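Long-range contact in Abbfa_003403 (Acinetobacter baumannii, PDB 4ZXH), which is a four-domain nonribosomal peptide synthetase that probably activates an amino acid, loads it on its carrier domain, condenses it with an upstream acyl group and releases the product: residues L536-L549 / A665-L679. Numbering follows the deposited sequence.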
loop_
_atom_site.group_PDB
_atom_site.type_symbol
_atom_site.label_atom_id
_atom_site.label_comp_id
_atom_site.label_asym_id
_atom_site.label_seq_id
_atom_site.Cartn_x
_atom_site.Cartn_y
_atom_site.Cartn_z
ATOM N N LEU A 536 -36.183 -19.433 27.755
ATOM C CA LEU A 536 -36.832 -18.133 27.786
ATOM C C LEU A 536 -37.094 -17.623 26.378
ATOM O O LEU A 536 -36.159 -17.238 25.668
ATOM C CB LEU A 536 -35.978 -17.137 28.554
ATOM C CG LEU A 536 -36.617 -15.771 28.758
ATOM C CD1 LEU A 536 -37.980 -15.918 29.420
ATOM C CD2 LEU A 536 -35.674 -14.919 29.610
ATOM N N MET A 537 -38.364 -17.625 25.979
ATOM C CA MET A 537 -38.757 -17.223 24.633
ATOM C C MET A 537 -39.758 -16.069 24.696
ATOM O O MET A 537 -40.971 -16.299 24.651
ATOM C CB MET A 537 -39.353 -18.416 23.876
ATOM C CG MET A 537 -39.458 -18.232 22.375
ATOM S SD MET A 537 -40.309 -19.580 21.515
ATOM C CE MET A 537 -39.121 -20.905 21.640
ATOM N N LEU A 538 -39.247 -14.837 24.796
ATOM C CA LEU A 538 -40.092 -13.643 24.963
ATOM C C LEU A 538 -39.933 -12.583 23.872
ATOM O O LEU A 538 -38.927 -12.555 23.169
ATOM C CB LEU A 538 -39.803 -12.984 26.313
ATOM C CG LEU A 538 -40.087 -13.794 27.578
ATOM C CD1 LEU A 538 -39.987 -12.908 28.817
ATOM C CD2 LEU A 538 -41.447 -14.480 27.501
ATOM N N ASP A 539 -40.937 -11.712 23.747
ATOM C CA ASP A 539 -40.823 -10.472 22.972
ATOM C C ASP A 539 -40.262 -9.378 23.861
ATOM O O ASP A 539 -40.332 -9.475 25.085
ATOM C CB ASP A 539 -42.171 -10.028 22.408
ATOM C CG ASP A 539 -42.491 -10.667 21.071
ATOM O OD1 ASP A 539 -41.542 -10.982 20.322
ATOM O OD2 ASP A 539 -43.695 -10.857 20.767
ATOM N N ARG A 540 -39.717 -8.328 23.258
ATOM C CA ARG A 540 -39.078 -7.287 24.052
ATOM C C ARG A 540 -40.097 -6.400 24.752
ATOM O O ARG A 540 -40.442 -5.325 24.274
ATOM C CB ARG A 540 -38.142 -6.452 23.177
ATOM C CG ARG A 540 -37.031 -7.288 22.583
ATOM C CD ARG A 540 -36.014 -6.452 21.873
ATOM N NE ARG A 540 -35.305 -5.559 22.781
ATOM C CZ ARG A 540 -34.358 -5.937 23.636
ATOM N NH1 ARG A 540 -33.988 -7.210 23.724
ATOM N NH2 ARG A 540 -33.777 -5.029 24.409
ATOM N N THR A 541 -40.576 -6.864 25.897
ATOM C CA THR A 541 -41.529 -6.100 26.692
ATOM C C THR A 541 -40.868 -5.721 27.989
ATOM O O THR A 541 -39.681 -5.971 28.173
ATOM C CB THR A 541 -42.799 -6.893 27.003
ATOM O OG1 THR A 541 -42.441 -8.088 27.721
ATOM C CG2 THR A 541 -43.507 -7.262 25.726
ATOM N N ALA A 542 -41.649 -5.142 28.896
ATOM C CA ALA A 542 -41.161 -4.821 30.231
ATOM C C ALA A 542 -41.114 -6.078 31.100
ATOM O O ALA A 542 -40.466 -6.099 32.135
ATOM C CB ALA A 542 -42.033 -3.756 30.872
ATOM N N LEU A 543 -41.796 -7.131 30.668
ATOM C CA LEU A 543 -41.723 -8.406 31.363
ATOM C C LEU A 543 -40.329 -9.034 31.277
ATOM O O LEU A 543 -39.987 -9.873 32.111
ATOM C CB LEU A 543 -42.764 -9.387 30.802
ATOM C CG LEU A 543 -44.235 -9.166 31.179
ATOM C CD1 LEU A 543 -45.177 -9.980 30.294
ATOM C CD2 LEU A 543 -44.461 -9.487 32.650
ATOM N N LEU A 544 -39.530 -8.634 30.279
ATOM C CA LEU A 544 -38.251 -9.303 30.001
ATOM C C LEU A 544 -37.257 -9.167 31.161
ATOM O O LEU A 544 -36.783 -10.187 31.675
ATOM C CB LEU A 544 -37.640 -8.796 28.689
ATOM C CG LEU A 544 -36.240 -9.265 28.263
ATOM C CD1 LEU A 544 -36.113 -10.778 28.312
ATOM C CD2 LEU A 544 -35.940 -8.765 26.841
ATOM N N PRO A 545 -36.953 -7.931 31.605
ATOM C CA PRO A 545 -36.082 -7.885 32.790
ATOM C C PRO A 545 -36.665 -8.641 33.965
ATOM O O PRO A 545 -35.924 -9.298 34.703
ATOM C CB PRO A 545 -35.988 -6.387 33.105
ATOM C CG PRO A 545 -36.190 -5.720 31.762
ATOM C CD PRO A 545 -37.218 -6.582 31.065
ATOM N N ALA A 546 -37.984 -8.565 34.132
ATOM C CA ALA A 546 -38.646 -9.262 35.237
ATOM C C ALA A 546 -38.531 -10.795 35.106
ATOM O O ALA A 546 -38.377 -11.501 36.102
ATOM C CB ALA A 546 -40.098 -8.842 35.320
ATOM N N ALA A 547 -38.582 -11.309 33.882
ATOM C CA ALA A 547 -38.454 -12.748 33.669
ATOM C C ALA A 547 -37.076 -13.243 34.098
ATOM O O ALA A 547 -36.964 -14.271 34.767
ATOM C CB ALA A 547 -38.719 -13.100 32.208
ATOM N N ILE A 548 -36.030 -12.514 33.708
ATOM C CA ILE A 548 -34.673 -12.870 34.106
ATOM C C ILE A 548 -34.597 -13.010 35.622
ATOM O O ILE A 548 -34.164 -14.037 36.147
ATOM C CB ILE A 548 -33.630 -11.816 33.678
ATOM C CG1 ILE A 548 -33.739 -11.467 32.184
ATOM C CG2 ILE A 548 -32.238 -12.268 34.074
ATOM C CD1 ILE A 548 -32.955 -12.320 31.254
ATOM N N LEU A 549 -35.028 -11.972 36.328
ATOM C CA LEU A 549 -34.844 -11.948 37.772
ATOM C C LEU A 549 -35.755 -12.942 38.461
ATOM O O LEU A 549 -35.399 -13.482 39.502
ATOM C CB LEU A 549 -35.071 -10.541 38.316
ATOM C CG LEU A 549 -34.012 -9.512 37.889
ATOM C CD1 LEU A 549 -34.409 -8.100 38.256
ATOM C CD2 LEU A 549 -32.684 -9.860 38.530
ATOM N N ALA A 665 -32.032 -0.121 26.242
ATOM C CA ALA A 665 -31.669 -1.499 25.967
ATOM C C ALA A 665 -32.182 -1.984 24.596
ATOM O O ALA A 665 -33.389 -2.108 24.374
ATOM C CB ALA A 665 -32.189 -2.378 27.063
ATOM N N ILE A 666 -31.254 -2.273 23.684
ATOM C CA ILE A 666 -31.609 -2.636 22.310
ATOM C C ILE A 666 -31.130 -4.020 21.916
ATOM O O ILE A 666 -31.537 -4.549 20.895
ATOM C CB ILE A 666 -31.019 -1.654 21.296
ATOM C CG1 ILE A 666 -29.505 -1.773 21.292
ATOM C CG2 ILE A 666 -31.385 -0.233 21.654
ATOM C CD1 ILE A 666 -28.862 -0.714 20.460
ATOM N N THR A 667 -30.243 -4.593 22.716
ATOM C CA THR A 667 -29.600 -5.844 22.352
ATOM C C THR A 667 -30.444 -7.043 22.752
ATOM O O THR A 667 -30.923 -7.117 23.893
ATOM C CB THR A 667 -28.225 -5.949 23.018
ATOM O OG1 THR A 667 -27.486 -4.750 22.765
ATOM C CG2 THR A 667 -27.448 -7.141 22.500
ATOM N N THR A 668 -30.613 -7.979 21.816
ATOM C CA THR A 668 -31.238 -9.262 22.118
ATOM C C THR A 668 -30.685 -9.904 23.397
ATOM O O THR A 668 -29.485 -9.852 23.670
ATOM C CB THR A 668 -31.072 -10.269 20.966
ATOM O OG1 THR A 668 -31.489 -11.563 21.422
ATOM C CG2 THR A 668 -29.645 -10.359 20.526
ATOM N N TYR A 669 -31.564 -10.514 24.181
ATOM C CA TYR A 669 -31.129 -11.133 25.427
ATOM C C TYR A 669 -30.466 -12.471 25.141
ATOM O O TYR A 669 -29.979 -13.142 26.053
ATOM C CB TYR A 669 -32.295 -11.309 26.394
ATOM C CG TYR A 669 -33.379 -12.225 25.879
ATOM C CD1 TYR A 669 -33.393 -13.574 26.214
ATOM C CD2 TYR A 669 -34.403 -11.739 25.066
ATOM C CE1 TYR A 669 -34.399 -14.418 25.744
ATOM C CE2 TYR A 669 -35.398 -12.576 24.594
ATOM C CZ TYR A 669 -35.390 -13.914 24.935
ATOM O OH TYR A 669 -36.383 -14.739 24.467
ATOM N N ALA A 670 -30.439 -12.848 23.870
ATOM C CA ALA A 670 -29.693 -14.026 23.446
ATOM C C ALA A 670 -28.256 -13.660 23.119
ATOM O O ALA A 670 -27.524 -14.463 22.557
ATOM C CB ALA A 670 -30.343 -14.659 22.271
ATOM N N PHE A 671 -27.879 -12.431 23.464
ATOM C CA PHE A 671 -26.504 -11.942 23.387
ATOM C C PHE A 671 -26.137 -11.464 24.790
ATOM O O PHE A 671 -26.870 -10.681 25.387
ATOM C CB PHE A 671 -26.390 -10.813 22.365
ATOM C CG PHE A 671 -24.990 -10.440 22.020
ATOM C CD1 PHE A 671 -23.925 -11.279 22.350
ATOM C CD2 PHE A 671 -24.725 -9.234 21.362
ATOM C CE1 PHE A 671 -22.619 -10.928 22.028
ATOM C CE2 PHE A 671 -23.415 -8.867 21.031
ATOM C CZ PHE A 671 -22.361 -9.717 21.366
ATOM N N ASP A 672 -25.030 -11.947 25.337
ATOM C CA ASP A 672 -24.795 -11.764 26.772
ATOM C C ASP A 672 -24.674 -10.297 27.169
ATOM O O ASP A 672 -24.923 -9.955 28.325
ATOM C CB ASP A 672 -23.548 -12.558 27.250
ATOM C CG ASP A 672 -22.236 -12.105 26.595
ATOM O OD1 ASP A 672 -22.253 -11.276 25.666
ATOM O OD2 ASP A 672 -21.167 -12.602 27.010
ATOM N N ILE A 673 -24.330 -9.422 26.224
ATOM C CA ILE A 673 -24.032 -8.031 26.586
ATOM C C ILE A 673 -25.306 -7.319 27.033
ATOM O O ILE A 673 -25.251 -6.317 27.747
ATOM C CB ILE A 673 -23.350 -7.246 25.430
ATOM C CG1 ILE A 673 -24.344 -6.847 24.344
ATOM C CG2 ILE A 673 -22.204 -8.048 24.826
ATOM C CD1 ILE A 673 -23.708 -6.024 23.246
ATOM N N SER A 674 -26.449 -7.880 26.651
ATOM C CA SER A 674 -27.749 -7.363 27.059
ATOM C C SER A 674 -27.908 -7.382 28.575
ATOM O O SER A 674 -28.663 -6.585 29.140
ATOM C CB SER A 674 -28.867 -8.183 26.426
ATOM O OG SER A 674 -28.888 -9.475 27.004
ATOM N N ILE A 675 -27.215 -8.314 29.220
ATOM C CA ILE A 675 -27.152 -8.382 30.680
ATOM C C ILE A 675 -26.876 -7.008 31.326
ATOM O O ILE A 675 -27.558 -6.616 32.274
ATOM C CB ILE A 675 -26.074 -9.417 31.118
ATOM C CG1 ILE A 675 -26.716 -10.784 31.263
ATOM C CG2 ILE A 675 -25.432 -9.066 32.429
ATOM C CD1 ILE A 675 -27.851 -10.766 32.245
ATOM N N LEU A 676 -25.889 -6.281 30.804
ATOM C CA LEU A 676 -25.547 -4.948 31.302
ATOM C C LEU A 676 -26.689 -3.954 31.103
ATOM O O LEU A 676 -26.963 -3.121 31.964
ATOM C CB LEU A 676 -24.300 -4.420 30.589
ATOM C CG LEU A 676 -23.925 -2.963 30.859
ATOM C CD1 LEU A 676 -23.421 -2.787 32.279
ATOM C CD2 LEU A 676 -22.908 -2.492 29.859
ATOM N N GLU A 677 -27.337 -4.052 29.949
ATOM C CA GLU A 677 -28.385 -3.131 29.543
ATOM C C GLU A 677 -29.658 -3.318 30.356
ATOM O O GLU A 677 -30.352 -2.352 30.686
ATOM C CB GLU A 677 -28.702 -3.312 28.055
ATOM C CG GLU A 677 -27.488 -3.374 27.141
ATOM C CD GLU A 677 -27.879 -3.576 25.686
ATOM O OE1 GLU A 677 -29.083 -3.791 25.412
ATOM O OE2 GLU A 677 -26.983 -3.531 24.815
ATOM N N LEU A 678 -29.974 -4.568 30.665
ATOM C CA LEU A 678 -31.226 -4.883 31.337
ATOM C C LEU A 678 -31.144 -4.795 32.872
ATOM O O LEU A 678 -32.166 -4.737 33.541
ATOM C CB LEU A 678 -31.694 -6.280 30.913
ATOM C CG LEU A 678 -31.956 -6.451 29.407
ATOM C CD1 LEU A 678 -32.189 -7.929 29.037
ATOM C CD2 LEU A 678 -33.122 -5.569 28.907
ATOM N N LEU A 679 -29.941 -4.763 33.434
ATOM C CA LEU A 679 -29.810 -4.851 34.884
ATOM C C LEU A 679 -29.206 -3.631 35.551
ATOM O O LEU A 679 -29.726 -3.148 36.553
ATOM C CB LEU A 679 -28.968 -6.066 35.267
ATOM C CG LEU A 679 -29.576 -7.430 34.959
ATOM C CD1 LEU A 679 -28.672 -8.531 35.502
ATOM C CD2 LEU A 679 -30.984 -7.524 35.528
#
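Y669 reaches across to the backbone of L536 and L538 and grips it with one hydroxyl. OH donates to L536 O at 2.8 Å, from above the carbonyl plane. It also accepts from L538 N at 2.9 Å, and this bond is nearly straight at 170°. The two bonds hold the phenol end in place. L544 lies over one face of the ring, with CD1 4.1 Å from the centroid in a CH-pi contact. L536 CG meets the ring at Y669 CE1.

R540 makes the second polar link. Its chain bends at chi3 (65°) and carries the guanidinium to the 665-667 backbone. NH2 bonds weakly to A665 O at 2.9 Å, and NH1 weakly to T667 O at 3.1 Å. NE is held by C691 O.

Both segments belong to the AMP-binding domain of the ANL family. The contact joins the parallel sheet holding strand 533-537 to the mixed sheet holding strand 662-665, on the C-terminal side of both strands. Beyond the ring, helices 543-549 and 674-679 cross at -106°, with axes 10.4 Å apart. L678 CD2 packs on P545 CG at 4.2 Å.

Y669 sits in a type I turn, T668 to F671. T668 OG1 accepts from A670 N in an ST turn and also hydrogen-bonds D562 OD2. E677 OE1 takes T667 N at 3.0 Å through its syn lone pair, tying this R540 partner to helix 674-679.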